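Local coordinates for Exo-1,3/1,4-beta-glucanase (Pseudoalteromonas sp., PDB 3RRX), which probably hydrolyses beta-1,3- and beta-1,4-linked glucans from the chain end as a glucanase of glycoside hydrolase family 3, at residues A[417-422]-A[483-488]; A[524-529]-A[544-549]. The protein carries 1 engineered substitution. One frame throughout, in Å; residues are numbered along the deposited sequence.

Contact 1: residues A[417-422]-A[483-488]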
loop_
_atom_site.group_PDB
_atom_site.type_symbol
_atom_site.label_atom_id
_atom_site.label_comp_id
_atom_site.label_asym_id
_atom_site.label_seq_id
_atom_site.Cartn_x
_atom_site.Cartn_y
_atom_site.Cartn_z
ATOM N N LEU A 417 -23.957 5.528 22.769
ATOM C CA LEU A 417 -24.556 4.952 21.574
ATOM C C LEU A 417 -23.536 4.998 20.442
ATOM O O LEU A 417 -22.943 6.045 20.188
ATOM C CB LEU A 417 -25.774 5.759 21.155
ATOM C CG LEU A 417 -26.434 5.399 19.819
ATOM C CD1 LEU A 417 -27.116 4.024 19.903
ATOM C CD2 LEU A 417 -27.451 6.473 19.453
ATOM N N VAL A 418 -23.322 3.874 19.764
ATOM C CA VAL A 418 -22.447 3.872 18.592
ATOM C C VAL A 418 -23.322 3.641 17.377
ATOM O O VAL A 418 -24.058 2.652 17.316
ATOM C CB VAL A 418 -21.364 2.779 18.671
ATOM C CG1 VAL A 418 -20.389 2.905 17.493
ATOM C CG2 VAL A 418 -20.611 2.876 19.992
ATOM N N ALA A 419 -23.250 4.564 16.424
ATOM C CA ALA A 419 -24.131 4.554 15.269
ATOM C C ALA A 419 -23.314 4.793 14.011
ATOM O O ALA A 419 -22.097 4.983 14.079
ATOM C CB ALA A 419 -25.222 5.651 15.419
ATOM N N GLY A 420 -23.976 4.782 12.860
ATOM C CA GLY A 420 -23.294 5.033 11.600
ATOM C C GLY A 420 -22.984 3.725 10.897
ATOM O O GLY A 420 -22.765 2.703 11.539
ATOM N N LYS A 421 -22.972 3.763 9.572
ATOM C CA LYS A 421 -22.736 2.577 8.747
ATOM C C LYS A 421 -21.367 1.918 9.001
ATOM O O LYS A 421 -21.191 0.723 8.782
ATOM C CB LYS A 421 -22.845 2.984 7.275
ATOM C CG LYS A 421 -23.031 1.846 6.302
ATOM C CD LYS A 421 -22.960 2.360 4.870
ATOM C CE LYS A 421 -23.141 1.227 3.879
ATOM N NZ LYS A 421 -22.210 0.104 4.161
ATOM N N GLY A 422 -20.392 2.702 9.445
ATOM C CA GLY A 422 -19.066 2.168 9.684
ATOM C C GLY A 422 -18.831 1.652 11.094
ATOM O O GLY A 422 -17.735 1.184 11.408
ATOM N N ALA A 483 -23.154 10.185 21.512
ATOM C CA ALA A 483 -23.205 9.261 20.387
ATOM C C ALA A 483 -21.880 9.318 19.634
ATOM O O ALA A 483 -21.420 10.397 19.260
ATOM C CB ALA A 483 -24.358 9.605 19.456
ATOM N N ILE A 484 -21.248 8.163 19.446
ATOM C CA ILE A 484 -20.078 8.088 18.577
ATOM C C ILE A 484 -20.580 7.583 17.246
ATOM O O ILE A 484 -21.112 6.472 17.154
ATOM C CB ILE A 484 -19.013 7.135 19.129
ATOM C CG1 ILE A 484 -18.493 7.653 20.473
ATOM C CG2 ILE A 484 -17.852 6.961 18.126
ATOM C CD1 ILE A 484 -17.539 6.695 21.175
ATOM N N VAL A 485 -20.437 8.404 16.217
ATOM C CA VAL A 485 -21.009 8.082 14.921
ATOM C C VAL A 485 -19.891 7.789 13.928
ATOM O O VAL A 485 -19.071 8.661 13.624
ATOM C CB VAL A 485 -21.900 9.223 14.422
ATOM C CG1 VAL A 485 -22.526 8.867 13.086
ATOM C CG2 VAL A 485 -22.994 9.547 15.471
ATOM N N VAL A 486 -19.843 6.550 13.445
ATOM C CA VAL A 486 -18.758 6.120 12.555
ATOM C C VAL A 486 -19.255 6.071 11.111
ATOM O O VAL A 486 -20.106 5.246 10.759
ATOM C CB VAL A 486 -18.201 4.733 12.930
ATOM C CG1 VAL A 486 -16.907 4.465 12.145
ATOM C CG2 VAL A 486 -17.942 4.624 14.442
ATOM N N ILE A 487 -18.727 6.968 10.286
ATOM C CA ILE A 487 -19.223 7.151 8.930
ATOM C C ILE A 487 -18.020 7.277 8.016
ATOM O O ILE A 487 -16.909 7.471 8.494
ATOM C CB ILE A 487 -20.057 8.457 8.828
ATOM C CG1 ILE A 487 -19.192 9.666 9.192
ATOM C CG2 ILE A 487 -21.269 8.376 9.734
ATOM C CD1 ILE A 487 -19.818 11.038 8.865
ATOM N N GLY A 488 -18.227 7.180 6.706
ATOM C CA GLY A 488 -17.110 7.360 5.785
ATOM C C GLY A 488 -17.344 6.860 4.374
ATOM O O GLY A 488 -18.466 6.500 3.997
#
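The carbonyl O of Ala419 takes the N-H of Val486 in a nearly straight bond, N to O 2.8 Å and 169° at the hydrogen. The same oxygen also receives the CA-H of Val485 in a weaker contact, so two consecutive residues of 483-488 converge on it. This is parallel pairing in its ordinary form: Leu417 O accepts from Ile484 N, and Ile484 O from Ala419 N at 3.0 Å. Beyond Ala419 the partner chain leaves the strand, yet Val486 O still holds it. Gly422 N reaches that oxygen at 2.9 Å, approaching from above the carbonyl plane and bent to 145° at the hydrogen. Gly420 makes the departure possible, for a CB there would collide with Val486 O and with the carbonyl of the preceding residue. Val486 then packs against the turn. With CG1 anti to the backbone N (chi1 -169°), that methyl lies 3.5 Å from Gly422 O, while its other branch, CG2, comes within 4.3 Å of Val418 CG1. Side-chain contact on the opposite face is lighter: Leu417 CD2 lies 4.4 Å from Ala483 CB, and Ala419 CB faces Val485 CG2. Helix 453-463 packs on Val418, Ile484 and Val486, whereas Leu514, Leu515 and Leu518 of helix 510-520 meet Val485. The glycine turn after Ala419 is a local feature of this pair, but inner parallel strands buried between helix layers are characteristic of a three-layer alpha/beta sandwich, here the C-terminal domain of the family 3 glycoside hydrolases.

Contact 2: residues A[524-529]-A[544-549]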
loop_
_atom_site.group_PDB
_atom_site.type_symbol
_atom_site.label_atom_id
_atom_site.label_comp_id
_atom_site.label_asym_id
_atom_site.label_seq_id
_atom_site.Cartn_x
_atom_site.Cartn_y
_atom_site.Cartn_z
ATOM N N PRO A 524 -24.953 14.908 22.316
ATOM C CA PRO A 524 -23.597 15.295 21.910
ATOM C C PRO A 524 -23.042 14.266 20.928
ATOM O O PRO A 524 -23.178 13.070 21.168
ATOM C CB PRO A 524 -22.811 15.241 23.220
ATOM C CG PRO A 524 -23.840 15.330 24.296
ATOM C CD PRO A 524 -25.054 14.666 23.763
ATOM N N VAL A 525 -22.422 14.729 19.846
ATOM C CA VAL A 525 -22.025 13.844 18.752
ATOM C C VAL A 525 -20.520 13.867 18.516
ATOM O O VAL A 525 -19.946 14.925 18.300
ATOM C CB VAL A 525 -22.733 14.244 17.445
ATOM C CG1 VAL A 525 -22.035 13.628 16.242
ATOM C CG2 VAL A 525 -24.227 13.864 17.499
ATOM N N VAL A 526 -19.890 12.694 18.579
ATOM C CA VAL A 526 -18.488 12.543 18.211
ATOM C C VAL A 526 -18.407 11.758 16.908
ATOM O O VAL A 526 -18.799 10.586 16.853
ATOM C CB VAL A 526 -17.688 11.773 19.284
ATOM C CG1 VAL A 526 -16.294 11.417 18.754
ATOM C CG2 VAL A 526 -17.583 12.590 20.566
ATOM N N THR A 527 -17.906 12.393 15.855
ATOM C CA THR A 527 -17.882 11.741 14.553
ATOM C C THR A 527 -16.519 11.131 14.258
ATOM O O THR A 527 -15.490 11.807 14.359
ATOM C CB THR A 527 -18.284 12.719 13.432
ATOM O OG1 THR A 527 -19.652 13.106 13.621
ATOM C CG2 THR A 527 -18.115 12.062 12.052
ATOM N N VAL A 528 -16.514 9.844 13.930
ATOM C CA VAL A 528 -15.296 9.168 13.482
ATOM C C VAL A 528 -15.411 8.936 11.978
ATOM O O VAL A 528 -16.276 8.185 11.523
ATOM C CB VAL A 528 -15.080 7.815 14.199
ATOM C CG1 VAL A 528 -13.806 7.121 13.663
ATOM C CG2 VAL A 528 -14.982 8.014 15.706
ATOM N N PHE A 529 -14.534 9.581 11.217
ATOM C CA PHE A 529 -14.646 9.636 9.768
ATOM C C PHE A 529 -13.619 8.700 9.112
ATOM O O PHE A 529 -12.405 8.898 9.247
ATOM C CB PHE A 529 -14.418 11.092 9.327
ATOM C CG PHE A 529 -14.672 11.352 7.870
ATOM C CD1 PHE A 529 -15.945 11.200 7.334
ATOM C CD2 PHE A 529 -13.643 11.783 7.044
ATOM C CE1 PHE A 529 -16.187 11.459 5.999
ATOM C CE2 PHE A 529 -13.877 12.053 5.697
ATOM C CZ PHE A 529 -15.150 11.885 5.172
ATOM N N SER A 544 -21.330 18.080 14.191
ATOM C CA SER A 544 -20.526 17.293 15.121
ATOM C C SER A 544 -19.946 18.184 16.207
ATOM O O SER A 544 -19.490 19.291 15.918
ATOM C CB SER A 544 -19.359 16.616 14.382
ATOM O OG SER A 544 -19.796 15.813 13.292
ATOM N N ASP A 545 -19.942 17.696 17.447
ATOM C CA ASP A 545 -19.227 18.367 18.536
ATOM C C ASP A 545 -17.731 18.075 18.473
ATOM O O ASP A 545 -16.895 18.951 18.720
ATOM C CB ASP A 545 -19.804 17.932 19.885
ATOM C CG ASP A 545 -21.247 18.344 20.037
ATOM O OD1 ASP A 545 -22.145 17.516 19.782
ATOM O OD2 ASP A 545 -21.479 19.521 20.367
ATOM N N ALA A 546 -17.401 16.830 18.140
ATOM C CA ALA A 546 -16.022 16.444 17.843
ATOM C C ALA A 546 -15.970 15.682 16.521
ATOM O O ALA A 546 -16.953 15.065 16.113
ATOM C CB ALA A 546 -15.440 15.597 18.967
ATOM N N PHE A 547 -14.823 15.735 15.846
ATOM C CA PHE A 547 -14.689 15.096 14.546
ATOM C C PHE A 547 -13.267 14.574 14.412
ATOM O O PHE A 547 -12.300 15.338 14.549
ATOM C CB PHE A 547 -15.004 16.113 13.449
ATOM C CG PHE A 547 -15.131 15.526 12.055
ATOM C CD1 PHE A 547 -16.383 15.379 11.464
ATOM C CD2 PHE A 547 -14.002 15.173 11.322
ATOM C CE1 PHE A 547 -16.501 14.875 10.173
ATOM C CE2 PHE A 547 -14.112 14.664 10.028
ATOM C CZ PHE A 547 -15.368 14.515 9.453
ATOM N N VAL A 548 -13.145 13.271 14.158
ATOM C CA VAL A 548 -11.847 12.609 14.046
ATOM C C VAL A 548 -11.633 12.037 12.647
ATOM O O VAL A 548 -12.461 11.273 12.154
ATOM C CB VAL A 548 -11.720 11.445 15.070
ATOM C CG1 VAL A 548 -10.382 10.722 14.906
ATOM C CG2 VAL A 548 -11.887 11.965 16.499
ATOM N N ALA A 549 -10.527 12.414 12.007
ATOM C CA ALA A 549 -10.134 11.776 10.761
ATOM C C ALA A 549 -9.374 10.507 11.122
ATOM O O ALA A 549 -8.255 10.574 11.634
ATOM C CB ALA A 549 -9.260 12.706 9.922
#
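Two parallel strands, 525-529 and 546-549, pair here across a beta-alpha-beta unit whose short helix, 538-542, lies between them in the chain; Thr527 and Phe547 are register partners midway along the pairing. The pairing opens with a doubly gripped atom: Val525 O accepts from Asp545 N at 2.9 Å and from Ala546 N at 3.2 Å, both in the carbonyl plane. Asp545 returns the hold, its OD1 receiving Val525 N at 2.8 Å on the anti side of the carboxylate. Thr527 then divides its two branches. OG1, set beside the backbone N (chi1 -65°), donates to Ser544 OG at 2.7 Å, and this hydroxyl in turn bonds Glu540 O in the helix. CG2 lies 3.7 Å from Phe547 CE1, while Ser544 OG sits in plane at the edge of the same ring. A valine in place of Thr527 would probably leave Ser544 OG without its hydroxyl donor, cutting the strand's side-chain link toward the helix. Further along, Phe547 CZ meets Phe529 CB at 3.6 Å, the two rings set obliquely with planes at 38°. On the other face, Val526 CG2 touches Ala546 CB. Phe529 also meets Phe504 edge-to-face, and strand 399-403 packs beside Phe547 and Val548. The bonds of Thr527 to Ser544 and of Val525 to Asp545 add side-chain links to the backbone ladder; adjacent parallel strands joined through a helix make up a beta-alpha-beta crossover.

In the fold
Contact 1 and contact 2 follow one another along the chain, the first closing before the second opens, with centres about 9 Å apart. They belong to one mixed sheet in the family 3 C-terminal domain, and strands 482-488 and 525-530 are its neighbouring inner members. Their shared border is sewn by probable backbone bonds, Val485 N to Val526 O and Val485 O to Val528 N, and packed by Ile487 against Thr527. Four strands adjacent in the sheet, 415-419, 482-488, 525-530 and 546-551, thus run parallel, and helix 510-520 packs on both contacts. Pairings across 61 and 15 residues thus build neighbouring parts of one sheet, the Ala549 side chain lying about 14 Å from the bound calcium ion.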